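Local coordinates for ML032222a iGluR (Mnemiopsis leidyi, PDB 4YKI), which binds glycine in the bilobed ligand-binding domain of an ionotropic glutamate receptor subunit, a step that probably drives opening of its ion channel, at residues B[61-66]-B[142-147]; B[113-118]-B[184-189]; B[126-131]-B[153-158]; B[138-143]-B[160-165]; B[192-197]-B[248-253]. All blocks are in the same frame, centred on the assembly; numbering follows the deposited sequence.

Contact 1: B[61-66]-B[142-147]; sequences RKFGAL and GSRHPE. With GLY (glycine), chain E.
Phe-63 and Arg-144 form a cation-pi pair beside the bound glycine. The guanidinium carbon CZ of Arg-144 stands 4.9 Å from the centroid of the Phe-63 ring, the two planes are 83° apart, and CE1 of the ring meets NH1 near the guanidinium edge at 3.3 Å. With its CG anti to the backbone N (chi1 -175°), Arg-144 runs out beside Phe-63, both side chains pointing the same way. Salt bridges from NE to Asp-187 and from NH1 to Glu-17 fix its rotation.

The bound glycine shares these flat groups. The ligand CA lies 3.5 Å above the centre of the guanidinium plane of Arg-144 and also over one face of the Phe-63 ring, toward the rim. The ligand O accepts from His-145 N at 2.9 Å.

Backbone hydrogen bonding adds a second tie: Gly-64 N donates to Ser-143 O over 2.9 Å, at 161°. A water accepts from Phe-63 N and can donate to the same carbonyl. The backbone angles of Gly-64 would jam a beta carbon against the preceding carbonyl, which suits glycine.

Ser-143 is also packed against carbon: CB of Ala-65 lies 3.7 Å from its CA, and CB of Lys-62 meets its CB. Together these bonds join the two lobes around the agonist, the closed clamshell known from ionotropic glutamate receptor ligand-binding domains.

Contact 2: B[113-118]-B[184-189]; sequences IKAVVK and VFIDEG. With GLY (glycine), chain E.
Lys-114 with Asp-187 and Val-116 with Phe-185 are the hydrogen-bonded pairs of an antiparallel strand pairing in the mixed sheet of the second lobe, and the pairing runs out at the agonist. In the first, Lys-114 N reaches Asp-187 O at 2.9 Å and the return bond, Asp-187 N to Lys-114 O, is nearly straight at 174°. In the second, both bonds measure 3.0 Å between the N and O atoms of Val-116 and Phe-185.

One face of the pairing is aliphatic. CB of Ala-115 touches CG1 of Ile-186 (4.0 Å) and CG1 of Val-184, and CG2 of Val-117 meets CG2 of Val-184 at 3.8 Å. Ile-113, at the end of the pairing and directed away overall, still brings CG2 to 3.5 Å from CG2 of Ile-186.

At the strand end Glu-188 stretches out of the sheet, its chain extended beyond CG, and OE1 accepts from the ligand N at 2.7 Å. Tyr-214 OH also bonds OE1 and Ser-93 OG bonds OE2, which holds the carboxylate in place. An alanine in place of Glu-188 would probably leave the ligand's amino group without its charged partner and remove the carboxylate that Tyr-214 and Ser-93 share.

Val-127 and Leu-130 cover Ala-115 and Val-184; Leu-192 of helix 189-195 packs on Val-116 and Phe-185. Strands 202-218 and 137-141 continue the sheet beyond strands 109-118 and 183-188 respectively.

Contact 3: B[126-131]-B[153-158]; sequences QVLELL and HRDSRY
Leu-128 covers one face of each of two flat groups, one with each methyl. CD2 lies over the centre of one face of the Tyr-158 ring, 3.8 Å from the centroid and 9° off the normal, a CH-pi contact. CD1 lies 3.5 Å above the guanidinium plane of Arg-157, offset toward its rim. Asp-155 O and Gln-126 NE2 are found at the edge of the tyrosine ring, which in turn sets CD2 over the centre of one face of His-153.

The edge of the guanidinium belongs to Asp-155, gripped side-on by two nitrogens: NH2 to OD2 at 2.7 Å and NE to OD1 at 3.1 Å. Arg-157 turns at its third torsion (-63°), which brings NE round to OD1. That oxygen also accepts from Arg-157 N at 3.0 Å, from above the carboxylate plane. Held this way, the guanidinium offers Leu-128 a fixed surface.

Gln-126 supplies the polar tie across the contact. Its NE2 donates to Tyr-158 OH at 3.0 Å, with amide and ring planes 89° apart, and its OE1 accepts a hydrogen bond from Leu-128 N. CD1 of Leu-131 extends the apolar patch, 3.6 Å from Arg-157 O.

The bond from Arg-157 N makes Asp-155 the head of an Asx turn, a common way of capping a helix start. Here it precedes the turn that leads into helix 157-164, whose Leu-161 continues the packing on the 3-10 segment 127-131.

Contact 4: B[138-143]-B[160-165]; sequences WGVIGS and RLVDEG
Strand 138-141 and helix 160-164, which meet through Trp-138 and Leu-161, have axes 93° apart with a closest approach of 7.6 Å. They belong to a beta-alpha-beta crossover: strand 137-141 is followed by helices 145-152 and 157-164 and then by strand 166-168, which pairs with it in parallel.

Trp-138 carries most of the contact. With CG between the backbone N and the carbonyl carbon (chi1 68°), the indole enters a slot at the end of the helix. CD2 of Leu-161 lies 3.6 Å above one face, offset toward the rim, and CA of Gly-165 lies 3.4 Å from the plane on the opposite face. A beta carbon at Gly-165 would collide with NE1, so the absence of a side chain matters there. The benzene part of the indole reaches Glu-164, whose carboxylate is gripped side-on by NE and NH2 of Arg-160, a salt bridge one helical turn back.

Farther along the strand, Val-140 and Val-162 cross at about a right angle and touch through their CG2 methyls at 4.1 Å. Val-162 also packs on helix 145-152.

The polar centre of the slot is one bond: Trp-138 NE1 donates to Leu-161 O at 2.8 Å and 158°, the oxygen lying in the plane of the indole.

Contact 5: B[192-197]-B[248-253]; sequences LAHNLI and WSSGNS
His-194 and Ser-250 are linked through ring and backbone. Ser-250 N donates to ND1 of His-194 at 2.9 Å, close to the ring plane though the bond is bent (136°). In the conformer modelled here Ser-250 OG also donates to His-194 O at 2.9 Å, in the carbonyl plane and on a lone pair, a bond made less certain by a second conformer. A water donates to Ser-250 O and, weakly, to Ala-193 O.

Outward from these bonds, CE1 of His-194 lies 3.4 Å from Trp-248 O. Ile-197 supplies the bulk of the packing: CD1 lies against Asn-252 O (3.4 Å) and CB of Ser-253 (4.0 Å). An alanine in place of His-194 would take away the ring and is likely to leave Ser-250 N without its acceptor.

The contact binds the end of helix 189-195 to the chain leaving helix 240-248, just before Cys-255, which is disulfide-bonded to Cys-200. Because ND1 accepts, the imidazole proton probably sits on NE2, and this surface junction combines a few directed bonds with the packing of one isoleucine.

In the fold
The five contacts illustrate how chemistry follows position. Contact 2 is the buried core, a backbone-paired sheet lined with aliphatic groups, whereas contact 5 lies at the surface and pairs histidine-serine hydrogen bonds with one packed isoleucine. Contact 1 is partly buried and charged; it touches contact 2, and both reach the bound glycine. Contact 4 shares Gly-142 and Ser-143 with contact 1, and its strand 137-141 neighbours strand 183-188 of contact 2. Contacts 3 and 4 both use helix 157-164 and mix aromatic faces with surface salt bridges. Contact 5 touches only contact 2 among the others, through Leu-192 and Leu-196 of segment 192-197.

Contact 1: B[61-66]-B[142-147]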
# COMPACT_ATOMS: atom_id res chain seq x y z
N ARG B 61 16.64 -1.34 21.53
CA ARG B 61 15.24 -1.77 21.41
C ARG B 61 14.32 -0.71 20.77
O ARG B 61 13.12 -0.68 21.01
CB ARG B 61 14.72 -2.35 22.73
CG ARG B 61 15.47 -3.65 23.23
CD ARG B 61 15.27 -4.87 22.27
NE ARG B 61 15.64 -6.16 22.88
CZ ARG B 61 16.88 -6.65 22.92
NH1 ARG B 61 17.88 -5.98 22.39
NH2 ARG B 61 17.10 -7.84 23.48
N LYS B 62 14.90 0.12 19.92
CA LYS B 62 14.14 1.12 19.17
C LYS B 62 13.86 0.66 17.74
O LYS B 62 14.60 -0.14 17.16
CB LYS B 62 14.90 2.45 19.11
CG LYS B 62 15.40 3.00 20.44
CD LYS B 62 14.29 3.12 21.46
CE LYS B 62 14.84 3.69 22.76
NZ LYS B 62 13.90 3.56 23.90
N PHE B 63 12.82 1.21 17.14
CA PHE B 63 12.56 1.00 15.72
C PHE B 63 13.57 1.79 14.88
O PHE B 63 14.25 1.23 14.03
CB PHE B 63 11.10 1.35 15.37
CG PHE B 63 10.15 0.19 15.50
CD1 PHE B 63 9.81 -0.30 16.75
CD2 PHE B 63 9.61 -0.42 14.39
CE1 PHE B 63 8.94 -1.38 16.88
CE2 PHE B 63 8.76 -1.49 14.51
CZ PHE B 63 8.43 -1.98 15.76
N GLY B 64 13.68 3.09 15.16
CA GLY B 64 14.74 3.92 14.60
C GLY B 64 14.27 5.26 14.05
O GLY B 64 13.25 5.35 13.34
N ALA B 65 15.03 6.29 14.37
CA ALA B 65 14.79 7.63 13.89
C ALA B 65 16.13 8.33 13.73
O ALA B 65 17.15 7.88 14.26
CB ALA B 65 13.89 8.41 14.87
N LEU B 66 16.10 9.45 13.02
CA LEU B 66 17.29 10.25 12.77
C LEU B 66 17.40 11.37 13.80
O LEU B 66 16.48 12.18 13.98
CB LEU B 66 17.22 10.83 11.36
CG LEU B 66 18.38 11.74 10.92
CD1 LEU B 66 19.72 11.05 10.98
CD2 LEU B 66 18.10 12.19 9.50
N GLY B 142 9.59 7.32 21.81
CA GLY B 142 10.77 7.89 21.20
C GLY B 142 11.40 7.00 20.14
O GLY B 142 11.43 5.77 20.26
N SER B 143 11.92 7.63 19.09
CA SER B 143 12.61 6.94 18.00
C SER B 143 11.75 5.87 17.34
O SER B 143 12.19 4.75 17.06
CB SER B 143 13.93 6.36 18.49
OG SER B 143 14.81 7.40 18.90
N ARG B 144 10.51 6.25 17.04
CA ARG B 144 9.54 5.38 16.38
C ARG B 144 8.79 6.27 15.38
O ARG B 144 8.81 7.51 15.50
CB ARG B 144 8.61 4.79 17.45
CG ARG B 144 7.58 3.77 17.01
CD ARG B 144 6.63 3.46 18.16
NE ARG B 144 5.44 2.70 17.77
CZ ARG B 144 5.37 1.39 17.58
NH1 ARG B 144 6.44 0.63 17.71
NH2 ARG B 144 4.20 0.84 17.25
N HIS B 145 8.11 5.65 14.43
CA HIS B 145 7.49 6.36 13.31
C HIS B 145 6.51 7.48 13.68
O HIS B 145 6.60 8.54 13.10
CB HIS B 145 6.89 5.31 12.39
CG HIS B 145 5.97 5.84 11.35
ND1 HIS B 145 6.41 6.42 10.18
CD2 HIS B 145 4.62 5.83 11.31
CE1 HIS B 145 5.35 6.73 9.45
NE2 HIS B 145 4.25 6.38 10.11
N PRO B 146 5.56 7.26 14.60
CA PRO B 146 4.64 8.37 14.88
C PRO B 146 5.37 9.65 15.31
O PRO B 146 5.05 10.73 14.82
CB PRO B 146 3.73 7.80 15.98
CG PRO B 146 3.73 6.31 15.71
CD PRO B 146 5.16 6.03 15.31
N GLU B 147 6.35 9.53 16.20
CA GLU B 147 7.17 10.68 16.60
C GLU B 147 7.78 11.37 15.38
O GLU B 147 7.75 12.58 15.27
CB GLU B 147 8.26 10.22 17.55
CG GLU B 147 9.13 11.36 18.07
CD GLU B 147 10.36 10.89 18.81
OE1 GLU B 147 11.17 10.16 18.19
OE2 GLU B 147 10.53 11.26 19.99
N GLY E . 5.79 0.43 13.49
CA GLY E . 6.67 1.37 14.21
C GLY E . 7.77 1.96 13.37
O GLY E . 8.49 2.84 13.89
OXT GLY E . 7.94 1.54 12.20
O HOH W 1 12.09 5.16 22.90
O HOH W 2 11.25 2.81 19.20

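Contact 2: B[113-118]-B[184-189]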
# COMPACT_ATOMS: atom_id res chain seq x y z
N ILE B 113 -1.95 7.01 11.61
CA ILE B 113 -1.75 7.41 12.99
C ILE B 113 -3.10 7.47 13.70
O ILE B 113 -4.08 7.98 13.15
CB ILE B 113 -1.02 8.78 13.08
CG1 ILE B 113 0.35 8.71 12.39
CG2 ILE B 113 -0.86 9.22 14.53
CD1 ILE B 113 1.28 7.65 12.96
N LYS B 114 -3.13 6.89 14.90
CA LYS B 114 -4.34 6.84 15.72
C LYS B 114 -4.01 7.30 17.14
O LYS B 114 -3.03 6.86 17.73
CB LYS B 114 -4.91 5.43 15.75
CG LYS B 114 -6.20 5.35 16.54
CD LYS B 114 -6.82 3.99 16.53
CE LYS B 114 -8.18 3.99 17.23
NZ LYS B 114 -9.17 4.92 16.60
N ALA B 115 -4.86 8.16 17.68
CA ALA B 115 -4.76 8.59 19.07
C ALA B 115 -5.88 7.99 19.88
O ALA B 115 -7.03 7.96 19.44
CB ALA B 115 -4.80 10.11 19.18
N VAL B 116 -5.53 7.52 21.06
CA VAL B 116 -6.50 6.93 21.98
C VAL B 116 -6.33 7.55 23.36
O VAL B 116 -5.28 8.07 23.69
CB VAL B 116 -6.37 5.38 22.07
CG1 VAL B 116 -6.67 4.74 20.72
CG2 VAL B 116 -5.01 4.96 22.58
N VAL B 117 -7.38 7.46 24.15
CA VAL B 117 -7.48 8.16 25.42
C VAL B 117 -8.17 7.29 26.47
O VAL B 117 -9.14 6.57 26.19
CB VAL B 117 -8.24 9.52 25.25
CG1 VAL B 117 -9.66 9.33 24.79
CG2 VAL B 117 -8.18 10.35 26.53
N LYS B 118 -7.68 7.39 27.70
CA LYS B 118 -8.39 6.87 28.87
C LYS B 118 -8.70 8.03 29.80
O LYS B 118 -7.84 8.83 30.13
CB LYS B 118 -7.55 5.81 29.59
CG LYS B 118 -8.19 5.30 30.86
CD LYS B 118 -7.48 4.08 31.43
CE LYS B 118 -8.02 3.78 32.81
NZ LYS B 118 -7.52 2.47 33.29
N VAL B 184 -3.37 10.47 26.73
CA VAL B 184 -3.57 10.21 25.31
C VAL B 184 -2.26 9.63 24.73
O VAL B 184 -1.18 10.25 24.81
CB VAL B 184 -3.92 11.50 24.54
CG1 VAL B 184 -4.04 11.22 23.04
CG2 VAL B 184 -5.21 12.11 25.05
N PHE B 185 -2.37 8.45 24.14
CA PHE B 185 -1.25 7.80 23.47
C PHE B 185 -1.50 7.90 21.97
O PHE B 185 -2.57 7.53 21.49
CB PHE B 185 -1.15 6.35 23.94
CG PHE B 185 -0.08 5.52 23.25
CD1 PHE B 185 1.14 6.07 22.88
CD2 PHE B 185 -0.30 4.19 22.99
CE1 PHE B 185 2.10 5.27 22.25
CE2 PHE B 185 0.66 3.41 22.37
CZ PHE B 185 1.85 3.97 22.00
N ILE B 186 -0.51 8.41 21.25
CA ILE B 186 -0.60 8.60 19.81
C ILE B 186 0.34 7.60 19.15
O ILE B 186 1.55 7.68 19.37
CB ILE B 186 -0.18 10.04 19.41
CG1 ILE B 186 -1.02 11.09 20.16
CG2 ILE B 186 -0.28 10.24 17.88
CD1 ILE B 186 -0.51 12.53 20.02
N ASP B 187 -0.21 6.68 18.38
CA ASP B 187 0.59 5.62 17.77
C ASP B 187 -0.04 5.18 16.44
O ASP B 187 -0.50 6.03 15.69
CB ASP B 187 0.85 4.45 18.74
CG ASP B 187 2.06 3.63 18.33
OD1 ASP B 187 3.21 4.11 18.55
OD2 ASP B 187 1.86 2.55 17.74
N GLU B 188 -0.05 3.87 16.17
CA GLU B 188 -0.40 3.35 14.85
C GLU B 188 -1.66 2.48 14.94
O GLU B 188 -1.78 1.64 15.81
CB GLU B 188 0.78 2.55 14.26
CG GLU B 188 2.05 3.36 14.17
CD GLU B 188 3.24 2.59 13.61
OE1 GLU B 188 3.22 1.34 13.62
OE2 GLU B 188 4.22 3.27 13.22
N GLY B 189 -2.56 2.69 13.99
CA GLY B 189 -3.85 2.03 14.00
C GLY B 189 -3.84 0.53 14.25
O GLY B 189 -4.51 0.04 15.16
N GLY E . 5.79 0.43 13.49
CA GLY E . 6.67 1.37 14.21
C GLY E . 7.77 1.96 13.37
O GLY E . 8.49 2.84 13.89
OXT GLY E . 7.94 1.54 12.20

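Contact 3: B[126-131]-B[153-158]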
# COMPACT_ATOMS: atom_id res chain seq x y z
N GLN B 126 -9.65 16.06 18.91
CA GLN B 126 -8.53 16.10 17.97
C GLN B 126 -7.27 16.39 18.76
O GLN B 126 -7.31 17.17 19.71
CB GLN B 126 -8.77 17.16 16.89
CG GLN B 126 -8.02 16.94 15.55
CD GLN B 126 -6.57 17.40 15.58
OE1 GLN B 126 -6.20 18.30 16.34
NE2 GLN B 126 -5.74 16.79 14.74
N VAL B 127 -6.16 15.75 18.40
CA VAL B 127 -4.98 15.76 19.27
C VAL B 127 -4.42 17.15 19.56
O VAL B 127 -3.84 17.35 20.63
CB VAL B 127 -3.84 14.85 18.77
CG1 VAL B 127 -4.22 13.37 18.90
CG2 VAL B 127 -3.42 15.19 17.34
N LEU B 128 -4.55 18.11 18.65
CA LEU B 128 -3.95 19.42 18.90
C LEU B 128 -4.63 20.13 20.06
O LEU B 128 -4.05 21.05 20.64
CB LEU B 128 -3.96 20.29 17.64
CG LEU B 128 -3.02 19.83 16.51
CD1 LEU B 128 -3.08 20.79 15.33
CD2 LEU B 128 -1.56 19.65 16.95
N GLU B 129 -5.84 19.69 20.42
CA GLU B 129 -6.51 20.22 21.61
C GLU B 129 -5.71 20.02 22.89
O GLU B 129 -5.90 20.75 23.87
CB GLU B 129 -7.88 19.57 21.77
CG GLU B 129 -8.82 19.97 20.65
CD GLU B 129 -10.15 19.23 20.66
OE1 GLU B 129 -10.42 18.45 21.59
OE2 GLU B 129 -10.93 19.44 19.70
N LEU B 130 -4.82 19.03 22.91
CA LEU B 130 -3.99 18.77 24.07
C LEU B 130 -3.14 19.98 24.48
O LEU B 130 -2.82 20.14 25.66
CB LEU B 130 -3.09 17.57 23.79
CG LEU B 130 -3.80 16.22 23.79
CD1 LEU B 130 -2.96 15.19 23.09
CD2 LEU B 130 -4.15 15.77 25.20
N LEU B 131 -2.78 20.82 23.51
CA LEU B 131 -1.86 21.94 23.75
C LEU B 131 -2.50 23.06 24.57
O LEU B 131 -1.78 23.91 25.11
CB LEU B 131 -1.33 22.50 22.43
CG LEU B 131 -0.51 21.52 21.59
CD1 LEU B 131 -0.14 22.13 20.24
CD2 LEU B 131 0.74 21.05 22.33
N HIS B 153 5.93 17.02 10.40
CA HIS B 153 4.66 17.55 9.88
C HIS B 153 4.84 19.03 9.62
O HIS B 153 5.51 19.72 10.37
CB HIS B 153 3.55 17.37 10.90
CG HIS B 153 2.17 17.48 10.36
ND1 HIS B 153 1.62 18.68 9.96
CD2 HIS B 153 1.20 16.55 10.18
CE1 HIS B 153 0.38 18.47 9.54
NE2 HIS B 153 0.11 17.19 9.67
N ARG B 154 4.26 19.54 8.53
CA ARG B 154 4.54 20.92 8.21
C ARG B 154 3.85 21.91 9.17
O ARG B 154 4.28 23.05 9.29
CB ARG B 154 4.31 21.17 6.72
CG ARG B 154 5.34 20.35 5.89
CD ARG B 154 5.55 20.86 4.50
NE ARG B 154 5.77 22.30 4.49
CZ ARG B 154 5.54 23.08 3.45
NH1 ARG B 154 5.10 22.56 2.31
NH2 ARG B 154 5.75 24.39 3.53
N ASP B 155 2.79 21.48 9.84
CA ASP B 155 2.19 22.20 10.98
C ASP B 155 2.98 21.92 12.25
O ASP B 155 2.85 20.85 12.86
CB ASP B 155 0.72 21.79 11.15
CG ASP B 155 -0.00 22.59 12.22
OD1 ASP B 155 0.64 23.26 13.05
OD2 ASP B 155 -1.25 22.53 12.24
N SER B 156 3.79 22.88 12.65
CA SER B 156 4.71 22.69 13.77
C SER B 156 4.03 22.52 15.13
O SER B 156 4.68 22.19 16.11
CB SER B 156 5.73 23.82 13.80
OG SER B 156 6.64 23.68 12.71
N ARG B 157 2.72 22.72 15.19
CA ARG B 157 1.99 22.38 16.40
C ARG B 157 2.11 20.88 16.69
O ARG B 157 2.05 20.47 17.84
CB ARG B 157 0.53 22.80 16.32
CG ARG B 157 0.35 24.31 16.31
CD ARG B 157 -1.11 24.69 16.17
NE ARG B 157 -1.65 24.24 14.90
CZ ARG B 157 -2.93 24.32 14.55
NH1 ARG B 157 -3.82 24.88 15.37
NH2 ARG B 157 -3.32 23.86 13.37
N TYR B 158 2.32 20.06 15.66
CA TYR B 158 2.53 18.63 15.90
C TYR B 158 3.91 18.39 16.53
O TYR B 158 4.07 17.47 17.34
CB TYR B 158 2.31 17.79 14.63
CG TYR B 158 0.84 17.69 14.27
CD1 TYR B 158 -0.00 16.77 14.88
CD2 TYR B 158 0.28 18.56 13.34
CE1 TYR B 158 -1.34 16.70 14.57
CE2 TYR B 158 -1.05 18.50 13.02
CZ TYR B 158 -1.86 17.57 13.64
OH TYR B 158 -3.20 17.50 13.35

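Contact 4: B[138-143]-B[160-165]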
# COMPACT_ATOMS: atom_id res chain seq x y z
N TRP B 138 0.05 13.27 27.66
CA TRP B 138 0.08 12.56 26.39
C TRP B 138 1.50 12.22 26.02
O TRP B 138 2.45 12.74 26.62
CB TRP B 138 -0.55 13.42 25.28
CG TRP B 138 0.24 14.63 24.92
CD1 TRP B 138 1.21 14.72 23.97
CD2 TRP B 138 0.15 15.92 25.53
NE1 TRP B 138 1.73 15.99 23.94
CE2 TRP B 138 1.09 16.75 24.89
CE3 TRP B 138 -0.64 16.47 26.54
CZ2 TRP B 138 1.25 18.09 25.23
CZ3 TRP B 138 -0.46 17.80 26.88
CH2 TRP B 138 0.48 18.59 26.23
N GLY B 139 1.66 11.34 25.05
CA GLY B 139 2.99 11.03 24.57
C GLY B 139 3.02 10.16 23.34
O GLY B 139 2.01 9.60 22.92
N VAL B 140 4.22 10.09 22.79
CA VAL B 140 4.59 9.16 21.74
C VAL B 140 5.85 8.42 22.16
O VAL B 140 6.60 8.90 23.01
CB VAL B 140 4.88 9.89 20.38
CG1 VAL B 140 3.63 10.52 19.83
CG2 VAL B 140 6.02 10.92 20.53
N ILE B 141 6.10 7.28 21.54
CA ILE B 141 7.30 6.51 21.83
C ILE B 141 8.48 7.16 21.11
O ILE B 141 8.40 7.48 19.92
CB ILE B 141 7.12 5.06 21.40
CG1 ILE B 141 6.01 4.38 22.22
CG2 ILE B 141 8.43 4.30 21.49
CD1 ILE B 141 5.47 3.10 21.60
N GLY B 142 9.59 7.32 21.81
CA GLY B 142 10.77 7.89 21.20
C GLY B 142 11.40 7.00 20.14
O GLY B 142 11.43 5.77 20.26
N SER B 143 11.92 7.63 19.09
CA SER B 143 12.61 6.94 18.00
C SER B 143 11.75 5.87 17.34
O SER B 143 12.19 4.75 17.06
CB SER B 143 13.93 6.36 18.49
OG SER B 143 14.81 7.40 18.90
N ARG B 160 5.18 20.50 18.60
CA ARG B 160 4.89 20.87 19.98
C ARG B 160 4.35 19.68 20.76
O ARG B 160 4.72 19.47 21.91
CB ARG B 160 3.87 22.00 20.08
CG ARG B 160 4.37 23.36 19.73
CD ARG B 160 3.37 24.44 20.13
NE ARG B 160 3.12 24.36 21.56
CZ ARG B 160 2.14 24.96 22.22
NH1 ARG B 160 1.26 25.75 21.60
NH2 ARG B 160 2.02 24.74 23.52
N LEU B 161 3.45 18.91 20.14
CA LEU B 161 2.92 17.73 20.83
C LEU B 161 4.03 16.80 21.26
O LEU B 161 4.01 16.26 22.36
CB LEU B 161 1.95 16.94 19.94
CG LEU B 161 0.54 17.49 19.81
CD1 LEU B 161 -0.25 16.59 18.88
CD2 LEU B 161 -0.18 17.61 21.15
N VAL B 162 4.98 16.55 20.37
CA VAL B 162 6.07 15.66 20.72
C VAL B 162 6.93 16.28 21.81
O VAL B 162 7.21 15.63 22.83
CB VAL B 162 6.89 15.33 19.48
CG1 VAL B 162 8.16 14.56 19.86
CG2 VAL B 162 6.05 14.53 18.50
N ASP B 163 7.33 17.53 21.63
CA ASP B 163 8.28 18.19 22.52
C ASP B 163 7.73 18.39 23.93
O ASP B 163 8.48 18.34 24.90
CB ASP B 163 8.70 19.55 21.94
CG ASP B 163 9.52 19.42 20.65
OD1 ASP B 163 10.03 18.32 20.35
OD2 ASP B 163 9.65 20.44 19.93
N GLU B 164 6.42 18.56 24.03
CA GLU B 164 5.77 18.89 25.30
C GLU B 164 5.08 17.69 25.92
O GLU B 164 4.56 17.79 27.04
CB GLU B 164 4.80 20.05 25.08
CG GLU B 164 5.54 21.34 24.69
CD GLU B 164 4.64 22.41 24.14
OE1 GLU B 164 3.59 22.68 24.75
OE2 GLU B 164 4.98 22.99 23.09
N GLY B 165 5.12 16.55 25.25
CA GLY B 165 4.55 15.32 25.76
C GLY B 165 5.59 14.50 26.52
O GLY B 165 6.74 14.90 26.66

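Contact 5: B[192-197]-B[248-253]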
# COMPACT_ATOMS: atom_id res chain seq x y z
N LEU B 192 -2.55 -0.50 17.82
CA LEU B 192 -3.50 -0.17 18.87
C LEU B 192 -4.73 -1.04 18.78
O LEU B 192 -5.24 -1.48 19.83
CB LEU B 192 -3.86 1.32 18.81
CG LEU B 192 -2.69 2.26 19.07
CD1 LEU B 192 -3.14 3.71 19.07
CD2 LEU B 192 -1.99 1.93 20.36
N ALA B 193 -5.22 -1.32 17.58
CA ALA B 193 -6.42 -2.15 17.42
C ALA B 193 -6.21 -3.51 18.06
O ALA B 193 -7.07 -4.02 18.80
CB ALA B 193 -6.78 -2.30 15.95
N HIS B 194 -5.06 -4.11 17.80
CA HIS B 194 -4.79 -5.42 18.34
C HIS B 194 -4.60 -5.41 19.85
O HIS B 194 -5.20 -6.22 20.58
CB HIS B 194 -3.55 -6.03 17.70
CG HIS B 194 -3.20 -7.33 18.31
ND1 HIS B 194 -3.90 -8.49 18.04
CD2 HIS B 194 -2.30 -7.65 19.26
CE1 HIS B 194 -3.40 -9.47 18.76
NE2 HIS B 194 -2.43 -8.99 19.51
N ASN B 195 -3.75 -4.50 20.31
CA ASN B 195 -3.28 -4.53 21.68
C ASN B 195 -4.25 -3.96 22.71
O ASN B 195 -4.12 -4.27 23.89
CB ASN B 195 -1.91 -3.86 21.78
CG ASN B 195 -0.82 -4.71 21.18
OD1 ASN B 195 -0.44 -5.71 21.78
ND2 ASN B 195 -0.34 -4.37 20.01
N LEU B 196 -5.23 -3.16 22.27
CA LEU B 196 -6.16 -2.52 23.21
C LEU B 196 -7.57 -3.07 23.06
O LEU B 196 -8.53 -2.47 23.56
CB LEU B 196 -6.12 -1.01 22.99
CG LEU B 196 -4.76 -0.36 23.24
CD1 LEU B 196 -4.79 1.10 22.89
CD2 LEU B 196 -4.29 -0.55 24.66
N ILE B 197 -7.70 -4.24 22.43
CA ILE B 197 -9.00 -4.83 22.14
C ILE B 197 -9.90 -5.03 23.36
O ILE B 197 -11.12 -4.89 23.26
CB ILE B 197 -8.84 -6.18 21.36
CG1 ILE B 197 -10.20 -6.65 20.80
CG2 ILE B 197 -8.17 -7.23 22.22
CD1 ILE B 197 -10.80 -5.73 19.77
N TRP B 248 -3.71 -13.88 13.33
CA TRP B 248 -2.94 -13.32 14.43
C TRP B 248 -3.59 -12.15 15.17
O TRP B 248 -3.30 -11.93 16.35
CB TRP B 248 -1.56 -12.87 13.93
CG TRP B 248 -0.67 -14.00 13.63
CD1 TRP B 248 -0.34 -14.49 12.41
CD2 TRP B 248 0.01 -14.81 14.59
NE1 TRP B 248 0.50 -15.57 12.55
CE2 TRP B 248 0.73 -15.78 13.88
CE3 TRP B 248 0.07 -14.81 15.99
CZ2 TRP B 248 1.51 -16.74 14.53
CZ3 TRP B 248 0.83 -15.75 16.62
CH2 TRP B 248 1.54 -16.71 15.90
N SER B 249 -4.41 -11.36 14.49
CA SER B 249 -4.97 -10.19 15.18
C SER B 249 -6.10 -10.64 16.09
O SER B 249 -6.76 -11.65 15.85
CB SER B 249 -5.41 -9.12 14.20
OG SER B 249 -6.47 -9.58 13.41
N SER B 250 -6.32 -9.87 17.15
CA SER B 250 -7.31 -10.21 18.17
C SER B 250 -8.72 -9.98 17.64
O SER B 250 -8.96 -9.07 16.85
CB SER B 250 -7.06 -9.40 19.44
OG SER B 250 -7.04 -8.00 19.17
N GLY B 251 -9.64 -10.84 18.08
CA GLY B 251 -11.02 -10.77 17.65
C GLY B 251 -11.91 -10.64 18.87
O GLY B 251 -11.42 -10.54 19.99
N ASN B 252 -13.22 -10.65 18.64
CA ASN B 252 -14.17 -10.37 19.69
C ASN B 252 -13.84 -9.03 20.33
O ASN B 252 -13.15 -8.19 19.75
CB ASN B 252 -14.15 -11.47 20.77
CG ASN B 252 -14.66 -12.80 20.26
OD1 ASN B 252 -14.58 -13.11 19.07
ND2 ASN B 252 -15.19 -13.60 21.18
N SER B 253 -14.40 -8.84 21.52
CA SER B 253 -13.97 -7.84 22.47
C SER B 253 -14.94 -8.06 23.61
O SER B 253 -16.15 -8.02 23.41
CB SER B 253 -14.08 -6.41 21.94
OG SER B 253 -15.43 -6.07 21.64
O HOH W 3 -8.30 -6.24 17.06